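Local coordinates for protein amidohydrolase (Xanthomonas campestris pv. campestris, PDB 4DZH) that probably deaminates adenosine-type compounds such as 5'-methylthioadenosine, as a zinc-binding member of the amidohydrolase superfamily with a TIM-barrel fold, at residues A[14-23]-A[33-42]; A[126-134]-A[407-415]. One frame throughout, in Å; residues are numbered along the deposited sequence.

Interaction 1. Residues A[14-23]-A[33-42]; sequences CDLLIEAGYV and LEDHAVAVSN
Leu16 and Ile18 pair with Val40 and Val38 through backbone bonds in both directions, making the centre of an antiparallel ladder whose strand axes, 16-20 and 36-41, lie 4.7 Å apart at closest approach. The non-hydrogen-bonded pair Leu17-Ala39 stands between them, and Glu19-Ala37 follows beyond Ile18-Val38. Small methyls there leave Leu17 to supply the reach: with CG anti to the backbone N (chi1 180°), it lays CD1 3.7 Å from Ala37 CB and also against Ala39 CB.

At one end the ladder carries a classic beta bulge, in which Asp15 and Leu16 both face Val40; the bond from Asp15 N to Val40 O is weak, that from Leu16 N sound. The bulged residue is gripped a second time, since Asn42 N reaches Asp15 OD2 at 2.7 Å along an almost straight N-H line (172°), though from above the carboxylate plane.

At the other end the chain turns a corner at Gly21, where Asp35 N bonds to Gly21 O at 2.8 Å, and the pairing resumes with Tyr22-Glu34 and the hydrogen-bonded pair Val23-Leu33. Val23 CG2, beside its backbone N, presses at 3.5 Å on His36 CB, the two side chains crossing roughly at right angles. The imidazole itself is fixed twice over: ND1 gives a hydrogen bond to Glu34 O, which lies in the ring plane, while Leu33 CB sits over the centre of one face, 3.4 Å above it.

Farther out, Glu19 leads its carboxylate away to a salt bridge with Arg55. Strand 44-50 flanks 36-41 and strand 63-66 flanks 16-20, completing a four-stranded mixed sheet; helix 51-57 covers the face of Glu19 and Ala37, and strand 58-60 packs beside Cys14 and Leu17.

Interaction 2. Residues A[126-134]-A[407-415]; sequences AEMLRGGTT and RHQVTDVWI
Glu127 and Arg407 meet in a buried salt bridge that illustrates how one carboxylate can serve several donors. Arg407 NH1 donates a hydrogen bond to Glu127 OE2 at 2.8 Å, nearly straight (172°) and within the guanidinium plane, and the oxygen answers with its anti lone pair; the two flat groups are turned 55° apart. Extended chains on both sides make the meeting possible, Glu127 with CG anti to the backbone N (chi1 -180°). OE2 also accepts from Leu324 N, and OE1 pairs with Arg88, so both oxygens are occupied. A water accepts from Arg407 NH1 at 3.2 Å and probably donates to Glu127 O.

Helix 114-130 ends here in a Schellman motif: Thr133 N bonds to Met128 O and Gly132 N to Leu129 O, with Gly132, at positive phi, as the C-prime residue. Met128 O also takes Gly131 N, the two donors arriving from opposite faces of its plane. Such a turn-off leads from helix into strand 133-139 of the TIM barrel. Arg130 O lies 3.2 Å from Arg407 O, two acceptors facing each other; Arg424 NH1 bonds to Arg130 O and also to Val410 O, while Arg407 O accepts from Val410 N within its own segment.

Beyond the polar end the contact is apolar. Val410 CG2 packs against the backbone of Gly131 and Gly132, 3.7 Å from Gly132 N. Val413 spreads its two methyls: CG2 stands 3.5 Å from Leu129 O, and CG1 lies 3.8 Å from Leu129 CD2 and also against Thr134 CG2. Ile415 CD1 touches the same leucine methyl and approaches Thr134 O at 3.6 Å. Across the dimer interface, Arg130 NE forms a salt bridge with Glu390 of the second subunit.

The centres of interaction 1 and interaction 2 are 18 Å apart, yet the two touch through Trp414. The indole of this residue, on strand 410-415, turns from the helix of interaction 2 toward the hairpin: Leu16 CD2 lies 3.7 Å from Trp414 NE1, and Ile18 CD1 lies 3.8 Å from Trp414 CZ2. The small N-terminal sheet is thereby packed against the sheet that includes strands 133-139 and 410-415. The two contacts differ in their relation to metal. Interaction 1 lies away from the known sites, whereas the side chain of Arg407 is about 7 Å from a bound magnesium ion, and that of Glu127 about 4 Å from the side chain of Asp323, a magnesium ligand.

Interaction 1. Residues A[14-23]-A[33-42]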
loop_
_atom_site.group_PDB
_atom_site.type_symbol
_atom_site.label_atom_id
_atom_site.label_comp_id
_atom_site.label_asym_id
_atom_site.label_seq_id
_atom_site.Cartn_x
_atom_site.Cartn_y
_atom_site.Cartn_z
ATOM N N CYS A 14 32.988 -15.158 -16.124
ATOM C CA CYS A 14 31.576 -14.917 -16.378
ATOM C C CYS A 14 31.445 -13.397 -16.490
ATOM O O CYS A 14 32.385 -12.669 -16.150
ATOM C CB CYS A 14 30.723 -15.484 -15.248
ATOM S SG CYS A 14 30.863 -14.608 -13.645
ATOM N N ASP A 15 30.314 -12.902 -16.984
ATOM C CA ASP A 15 30.197 -11.477 -17.308
ATOM C C ASP A 15 29.997 -10.668 -16.023
ATOM O O ASP A 15 30.635 -9.620 -15.798
ATOM C CB ASP A 15 28.943 -11.208 -18.183
ATOM C CG ASP A 15 29.083 -11.691 -19.637
ATOM O OD1 ASP A 15 30.185 -12.094 -20.063
ATOM O OD2 ASP A 15 28.064 -11.649 -20.368
ATOM N N LEU A 16 29.092 -11.163 -15.188
ATOM C CA LEU A 16 28.652 -10.417 -14.018
ATOM C C LEU A 16 28.432 -11.376 -12.852
ATOM O O LEU A 16 27.884 -12.470 -13.044
ATOM C CB LEU A 16 27.331 -9.713 -14.358
ATOM C CG LEU A 16 26.579 -8.940 -13.282
ATOM C CD1 LEU A 16 27.317 -7.673 -12.831
ATOM C CD2 LEU A 16 25.206 -8.568 -13.798
ATOM N N LEU A 17 28.882 -10.989 -11.671
ATOM C CA LEU A 17 28.547 -11.692 -10.444
ATOM C C LEU A 17 27.848 -10.698 -9.508
ATOM O O LEU A 17 28.405 -9.645 -9.190
ATOM C CB LEU A 17 29.818 -12.227 -9.765
ATOM C CG LEU A 17 29.532 -12.978 -8.462
ATOM C CD1 LEU A 17 28.856 -14.299 -8.777
ATOM C CD2 LEU A 17 30.764 -13.183 -7.627
ATOM N N ILE A 18 26.641 -11.015 -9.065
ATOM C CA ILE A 18 25.924 -10.145 -8.122
ATOM C C ILE A 18 25.959 -10.836 -6.788
ATOM O O ILE A 18 25.392 -11.905 -6.651
ATOM C CB ILE A 18 24.428 -9.929 -8.536
ATOM C CG1 ILE A 18 24.355 -9.291 -9.910
ATOM C CG2 ILE A 18 23.690 -9.033 -7.521
ATOM C CD1 ILE A 18 22.989 -9.431 -10.589
ATOM N N GLU A 19 26.628 -10.237 -5.800
ATOM C CA GLU A 19 26.620 -10.805 -4.452
ATOM C C GLU A 19 25.614 -10.077 -3.586
ATOM O O GLU A 19 25.613 -8.851 -3.562
ATOM C CB GLU A 19 28.004 -10.711 -3.796
ATOM C CG GLU A 19 29.144 -11.362 -4.597
ATOM C CD GLU A 19 30.494 -10.981 -4.019
ATOM O OE1 GLU A 19 30.538 -10.060 -3.139
ATOM O OE2 GLU A 19 31.505 -11.596 -4.443
ATOM N N ALA A 20 24.822 -10.837 -2.834
ATOM C CA ALA A 20 23.782 -10.215 -2.009
ATOM C C ALA A 20 23.645 -10.833 -0.618
ATOM O O ALA A 20 23.952 -12.017 -0.402
ATOM C CB ALA A 20 22.459 -10.283 -2.730
ATOM N N GLY A 21 23.061 -10.064 0.303
ATOM C CA GLY A 21 22.793 -10.600 1.621
ATOM C C GLY A 21 21.865 -11.800 1.599
ATOM O O GLY A 21 21.992 -12.718 2.406
ATOM N N TYR A 22 20.892 -11.769 0.692
ATOM C CA TYR A 22 19.859 -12.807 0.621
ATOM C C TYR A 22 19.535 -13.025 -0.827
ATOM O O TYR A 22 19.413 -12.055 -1.600
ATOM C CB TYR A 22 18.583 -12.385 1.364
ATOM C CG TYR A 22 18.869 -12.065 2.794
ATOM C CD1 TYR A 22 18.852 -13.065 3.757
ATOM C CD2 TYR A 22 19.183 -10.757 3.184
ATOM C CE1 TYR A 22 19.138 -12.781 5.088
ATOM C CE2 TYR A 22 19.486 -10.458 4.516
ATOM C CZ TYR A 22 19.450 -11.475 5.463
ATOM O OH TYR A 22 19.736 -11.204 6.796
ATOM N N VAL A 23 19.465 -14.293 -1.227
ATOM C CA VAL A 23 18.932 -14.612 -2.552
ATOM C C VAL A 23 17.620 -15.376 -2.402
ATOM O O VAL A 23 17.554 -16.364 -1.675
ATOM C CB VAL A 23 19.921 -15.458 -3.415
ATOM C CG1 VAL A 23 19.269 -15.909 -4.718
ATOM C CG2 VAL A 23 21.210 -14.650 -3.668
ATOM N N LEU A 33 18.133 -18.040 0.506
ATOM C CA LEU A 33 19.546 -18.382 0.547
ATOM C C LEU A 33 20.342 -17.233 1.095
ATOM O O LEU A 33 20.534 -16.218 0.436
ATOM C CB LEU A 33 20.043 -18.700 -0.863
ATOM C CG LEU A 33 19.178 -19.690 -1.621
ATOM C CD1 LEU A 33 19.660 -19.786 -3.062
ATOM C CD2 LEU A 33 19.235 -21.038 -0.905
ATOM N N GLU A 34 20.857 -17.403 2.299
ATOM C CA GLU A 34 21.631 -16.351 2.914
ATOM C C GLU A 34 23.058 -16.281 2.347
ATOM O O GLU A 34 23.690 -17.309 2.145
ATOM C CB GLU A 34 21.673 -16.616 4.408
ATOM C CG GLU A 34 22.415 -15.590 5.201
ATOM C CD GLU A 34 21.812 -15.437 6.596
ATOM O OE1 GLU A 34 21.128 -16.389 7.045
ATOM O OE2 GLU A 34 22.007 -14.371 7.226
ATOM N N ASP A 35 23.559 -15.074 2.093
ATOM C CA ASP A 35 24.951 -14.877 1.659
ATOM C C ASP A 35 25.298 -15.669 0.400
ATOM O O ASP A 35 26.235 -16.484 0.401
ATOM C CB ASP A 35 25.927 -15.235 2.804
ATOM C CG ASP A 35 27.344 -14.692 2.577
ATOM O OD1 ASP A 35 27.521 -13.760 1.755
ATOM O OD2 ASP A 35 28.289 -15.182 3.246
ATOM N N HIS A 36 24.536 -15.427 -0.667
ATOM C CA HIS A 36 24.650 -16.154 -1.924
ATOM C C HIS A 36 24.871 -15.168 -3.072
ATOM O O HIS A 36 24.606 -13.964 -2.929
ATOM C CB HIS A 36 23.377 -16.946 -2.198
ATOM C CG HIS A 36 23.400 -18.357 -1.696
ATOM N ND1 HIS A 36 23.555 -18.674 -0.367
ATOM C CD2 HIS A 36 23.294 -19.537 -2.360
ATOM C CE1 HIS A 36 23.504 -19.989 -0.224
ATOM N NE2 HIS A 36 23.361 -20.536 -1.418
ATOM N N ALA A 37 25.338 -15.683 -4.206
ATOM C CA ALA A 37 25.636 -14.869 -5.376
ATOM C C ALA A 37 25.032 -15.490 -6.624
ATOM O O ALA A 37 24.709 -16.690 -6.644
ATOM C CB ALA A 37 27.156 -14.724 -5.547
ATOM N N VAL A 38 24.877 -14.677 -7.666
ATOM C CA VAL A 38 24.290 -15.134 -8.913
ATOM C C VAL A 38 25.206 -14.716 -10.014
ATOM O O VAL A 38 25.523 -13.540 -10.161
ATOM C CB VAL A 38 22.864 -14.509 -9.148
ATOM C CG1 VAL A 38 22.319 -14.869 -10.550
ATOM C CG2 VAL A 38 21.939 -15.014 -8.106
ATOM N N ALA A 39 25.682 -15.690 -10.778
ATOM C CA ALA A 39 26.552 -15.362 -11.895
ATOM C C ALA A 39 25.743 -15.321 -13.180
ATOM O O ALA A 39 24.816 -16.111 -13.375
ATOM C CB ALA A 39 27.715 -16.376 -12.021
ATOM N N VAL A 40 26.128 -14.413 -14.072
ATOM C CA VAL A 40 25.369 -14.146 -15.287
ATOM C C VAL A 40 26.340 -13.998 -16.434
ATOM O O VAL A 40 27.396 -13.362 -16.291
ATOM C CB VAL A 40 24.557 -12.804 -15.118
ATOM C CG1 VAL A 40 23.725 -12.529 -16.361
ATOM C CG2 VAL A 40 23.661 -12.846 -13.868
ATOM N N SER A 41 26.032 -14.638 -17.573
ATOM C CA SER A 41 26.827 -14.454 -18.799
ATOM C C SER A 41 25.848 -14.381 -19.954
ATOM O O SER A 41 24.909 -15.172 -20.016
ATOM C CB SER A 41 27.796 -15.618 -19.053
ATOM O OG SER A 41 28.805 -15.642 -18.060
ATOM N N ASN A 42 26.072 -13.447 -20.877
ATOM C CA ASN A 42 25.213 -13.342 -22.054
ATOM C C ASN A 42 23.763 -13.197 -21.669
ATOM O O ASN A 42 22.858 -13.689 -22.357
ATOM C CB ASN A 42 25.473 -14.528 -23.015
ATOM C CG ASN A 42 26.900 -14.589 -23.410
ATOM O OD1 ASN A 42 27.684 -15.347 -22.840
ATOM N ND2 ASN A 42 27.289 -13.733 -24.346
HETATM O O HOH W 1 26.529 -12.928 -0.359
#

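Interaction 2. Residues A[126-134]-A[407-415]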
loop_
_atom_site.group_PDB
_atom_site.type_symbol
_atom_site.label_atom_id
_atom_site.label_comp_id
_atom_site.label_asym_id
_atom_site.label_seq_id
_atom_site.Cartn_x
_atom_site.Cartn_y
_atom_site.Cartn_z
ATOM N N ALA A 126 9.787 3.839 -16.624
ATOM C CA ALA A 126 10.554 4.434 -15.522
ATOM C C ALA A 126 9.946 4.063 -14.145
ATOM O O ALA A 126 10.668 3.691 -13.210
ATOM C CB ALA A 126 10.632 5.957 -15.720
ATOM N N GLU A 127 8.624 4.208 -14.015
ATOM C CA GLU A 127 7.975 3.894 -12.754
ATOM C C GLU A 127 8.117 2.418 -12.383
ATOM O O GLU A 127 8.361 2.071 -11.204
ATOM C CB GLU A 127 6.491 4.300 -12.779
ATOM C CG GLU A 127 5.807 3.970 -11.437
ATOM C CD GLU A 127 4.391 4.463 -11.331
ATOM O OE1 GLU A 127 3.908 5.179 -12.219
ATOM O OE2 GLU A 127 3.764 4.093 -10.309
ATOM N N MET A 128 8.036 1.558 -13.403
ATOM C CA MET A 128 8.111 0.117 -13.167
ATOM C C MET A 128 9.504 -0.262 -12.730
ATOM O O MET A 128 9.660 -0.923 -11.728
ATOM C CB MET A 128 7.674 -0.682 -14.380
ATOM C CG MET A 128 6.176 -0.549 -14.605
ATOM S SD MET A 128 5.591 -1.642 -15.929
ATOM C CE MET A 128 6.467 -0.933 -17.358
ATOM N N LEU A 129 10.512 0.249 -13.430
ATOM C CA LEU A 129 11.908 -0.087 -13.076
ATOM C C LEU A 129 12.261 0.388 -11.663
ATOM O O LEU A 129 12.862 -0.336 -10.880
ATOM C CB LEU A 129 12.922 0.496 -14.067
ATOM C CG LEU A 129 12.835 -0.118 -15.459
ATOM C CD1 LEU A 129 13.631 0.685 -16.488
ATOM C CD2 LEU A 129 13.312 -1.588 -15.398
ATOM N N ARG A 130 11.802 1.591 -11.322
ATOM C CA ARG A 130 12.126 2.187 -10.018
ATOM C C ARG A 130 11.493 1.375 -8.867
ATOM O O ARG A 130 11.943 1.419 -7.710
ATOM C CB ARG A 130 11.717 3.659 -9.994
ATOM C CG ARG A 130 12.754 4.584 -10.718
ATOM C CD ARG A 130 12.158 5.889 -11.158
ATOM N NE ARG A 130 11.604 6.677 -10.052
ATOM C CZ ARG A 130 12.249 7.642 -9.399
ATOM N NH1 ARG A 130 13.518 7.951 -9.686
ATOM N NH2 ARG A 130 11.605 8.317 -8.449
ATOM N N GLY A 131 10.465 0.580 -9.227
ATOM C CA GLY A 131 9.765 -0.243 -8.276
ATOM C C GLY A 131 9.986 -1.720 -8.428
ATOM O O GLY A 131 9.214 -2.519 -7.894
ATOM N N GLY A 132 11.005 -2.086 -9.204
ATOM C CA GLY A 132 11.382 -3.495 -9.313
ATOM C C GLY A 132 10.480 -4.368 -10.180
ATOM O O GLY A 132 10.572 -5.613 -10.075
ATOM N N THR A 133 9.688 -3.759 -11.055
ATOM C CA THR A 133 8.921 -4.541 -12.048
ATOM C C THR A 133 9.731 -4.590 -13.330
ATOM O O THR A 133 10.225 -3.533 -13.829
ATOM C CB THR A 133 7.567 -3.886 -12.322
ATOM O OG1 THR A 133 6.748 -4.001 -11.157
ATOM C CG2 THR A 133 6.813 -4.586 -13.517
ATOM N N THR A 134 9.860 -5.796 -13.916
ATOM C CA THR A 134 10.741 -6.006 -15.075
ATOM C C THR A 134 10.031 -6.580 -16.321
ATOM O O THR A 134 10.646 -6.721 -17.412
ATOM C CB THR A 134 11.896 -6.990 -14.745
ATOM O OG1 THR A 134 11.354 -8.193 -14.157
ATOM C CG2 THR A 134 12.844 -6.360 -13.746
ATOM N N ARG A 407 8.385 0.030 -2.402
ATOM C CA ARG A 407 9.022 -0.033 -3.699
ATOM C C ARG A 407 10.273 0.873 -3.835
ATOM O O ARG A 407 11.115 0.652 -4.729
ATOM C CB ARG A 407 8.017 0.280 -4.796
ATOM C CG ARG A 407 7.455 1.635 -4.708
ATOM C CD ARG A 407 6.806 1.912 -6.051
ATOM N NE ARG A 407 5.997 3.123 -5.961
ATOM C CZ ARG A 407 5.234 3.587 -6.945
ATOM N NH1 ARG A 407 5.200 2.991 -8.190
ATOM N NH2 ARG A 407 4.487 4.688 -6.665
ATOM N N HIS A 408 10.396 1.865 -2.947
ATOM C CA HIS A 408 11.542 2.767 -3.015
ATOM C C HIS A 408 12.762 2.064 -2.454
ATOM O O HIS A 408 13.876 2.601 -2.576
ATOM C CB HIS A 408 11.248 4.015 -2.191
ATOM C CG HIS A 408 11.044 3.707 -0.742
ATOM N ND1 HIS A 408 9.855 3.211 -0.238
ATOM C CD2 HIS A 408 11.887 3.800 0.319
ATOM C CE1 HIS A 408 9.969 3.021 1.070
ATOM N NE2 HIS A 408 11.192 3.371 1.434
ATOM N N GLN A 409 12.588 0.872 -1.875
ATOM C CA GLN A 409 13.757 0.120 -1.407
ATOM C C GLN A 409 14.417 -0.668 -2.517
ATOM O O GLN A 409 15.448 -1.312 -2.282
ATOM C CB GLN A 409 13.393 -0.801 -0.281
ATOM C CG GLN A 409 12.861 0.033 0.924
ATOM C CD GLN A 409 12.551 -0.831 2.086
ATOM O OE1 GLN A 409 11.390 -0.930 2.497
ATOM N NE2 GLN A 409 13.580 -1.453 2.667
ATOM N N VAL A 410 13.798 -0.701 -3.693
ATOM C CA VAL A 410 14.498 -1.282 -4.845
ATOM C C VAL A 410 15.707 -0.434 -5.200
ATOM O O VAL A 410 15.576 0.770 -5.437
ATOM C CB VAL A 410 13.531 -1.385 -6.064
ATOM C CG1 VAL A 410 14.278 -1.800 -7.341
ATOM C CG2 VAL A 410 12.376 -2.381 -5.730
ATOM N N THR A 411 16.897 -1.024 -5.269
ATOM C CA THR A 411 18.078 -0.228 -5.607
ATOM C C THR A 411 18.718 -0.558 -6.937
ATOM O O THR A 411 19.252 0.314 -7.606
ATOM C CB THR A 411 19.159 -0.359 -4.530
ATOM O OG1 THR A 411 19.510 -1.740 -4.371
ATOM C CG2 THR A 411 18.641 0.206 -3.178
ATOM N N ASP A 412 18.585 -1.804 -7.352
ATOM C CA ASP A 412 19.174 -2.221 -8.626
ATOM C C ASP A 412 18.252 -3.197 -9.360
ATOM O O ASP A 412 17.622 -4.030 -8.728
ATOM C CB ASP A 412 20.553 -2.863 -8.415
ATOM C CG ASP A 412 21.539 -1.934 -7.654
ATOM O OD1 ASP A 412 22.261 -1.122 -8.290
ATOM O OD2 ASP A 412 21.553 -1.997 -6.414
ATOM N N VAL A 413 18.246 -3.043 -10.666
ATOM C CA VAL A 413 17.405 -3.839 -11.555
ATOM C C VAL A 413 18.165 -4.195 -12.821
ATOM O O VAL A 413 18.788 -3.325 -13.479
ATOM C CB VAL A 413 16.184 -3.013 -11.962
ATOM C CG1 VAL A 413 15.377 -3.769 -13.029
ATOM C CG2 VAL A 413 15.348 -2.724 -10.735
ATOM N N TRP A 414 18.100 -5.471 -13.185
ATOM C CA TRP A 414 18.651 -5.953 -14.454
ATOM C C TRP A 414 17.556 -6.669 -15.222
ATOM O O TRP A 414 16.737 -7.374 -14.614
ATOM C CB TRP A 414 19.752 -6.977 -14.223
ATOM C CG TRP A 414 20.955 -6.475 -13.480
ATOM C CD1 TRP A 414 22.152 -6.063 -14.030
ATOM C CD2 TRP A 414 21.104 -6.372 -12.065
ATOM N NE1 TRP A 414 23.037 -5.712 -13.030
ATOM C CE2 TRP A 414 22.429 -5.909 -11.819
ATOM C CE3 TRP A 414 20.268 -6.650 -10.979
ATOM C CZ2 TRP A 414 22.902 -5.668 -10.530
ATOM C CZ3 TRP A 414 20.761 -6.411 -9.675
ATOM C CH2 TRP A 414 22.063 -5.937 -9.478
ATOM N N ILE A 415 17.579 -6.506 -16.548
ATOM C CA ILE A 415 16.673 -7.220 -17.467
ATOM C C ILE A 415 17.564 -7.865 -18.520
ATOM O O ILE A 415 18.322 -7.177 -19.240
ATOM C CB ILE A 415 15.628 -6.307 -18.149
ATOM C CG1 ILE A 415 14.795 -5.586 -17.081
ATOM C CG2 ILE A 415 14.705 -7.116 -19.141
ATOM C CD1 ILE A 415 13.619 -4.748 -17.669
HETATM O O HOH W 2 6.651 0.534 -9.635
#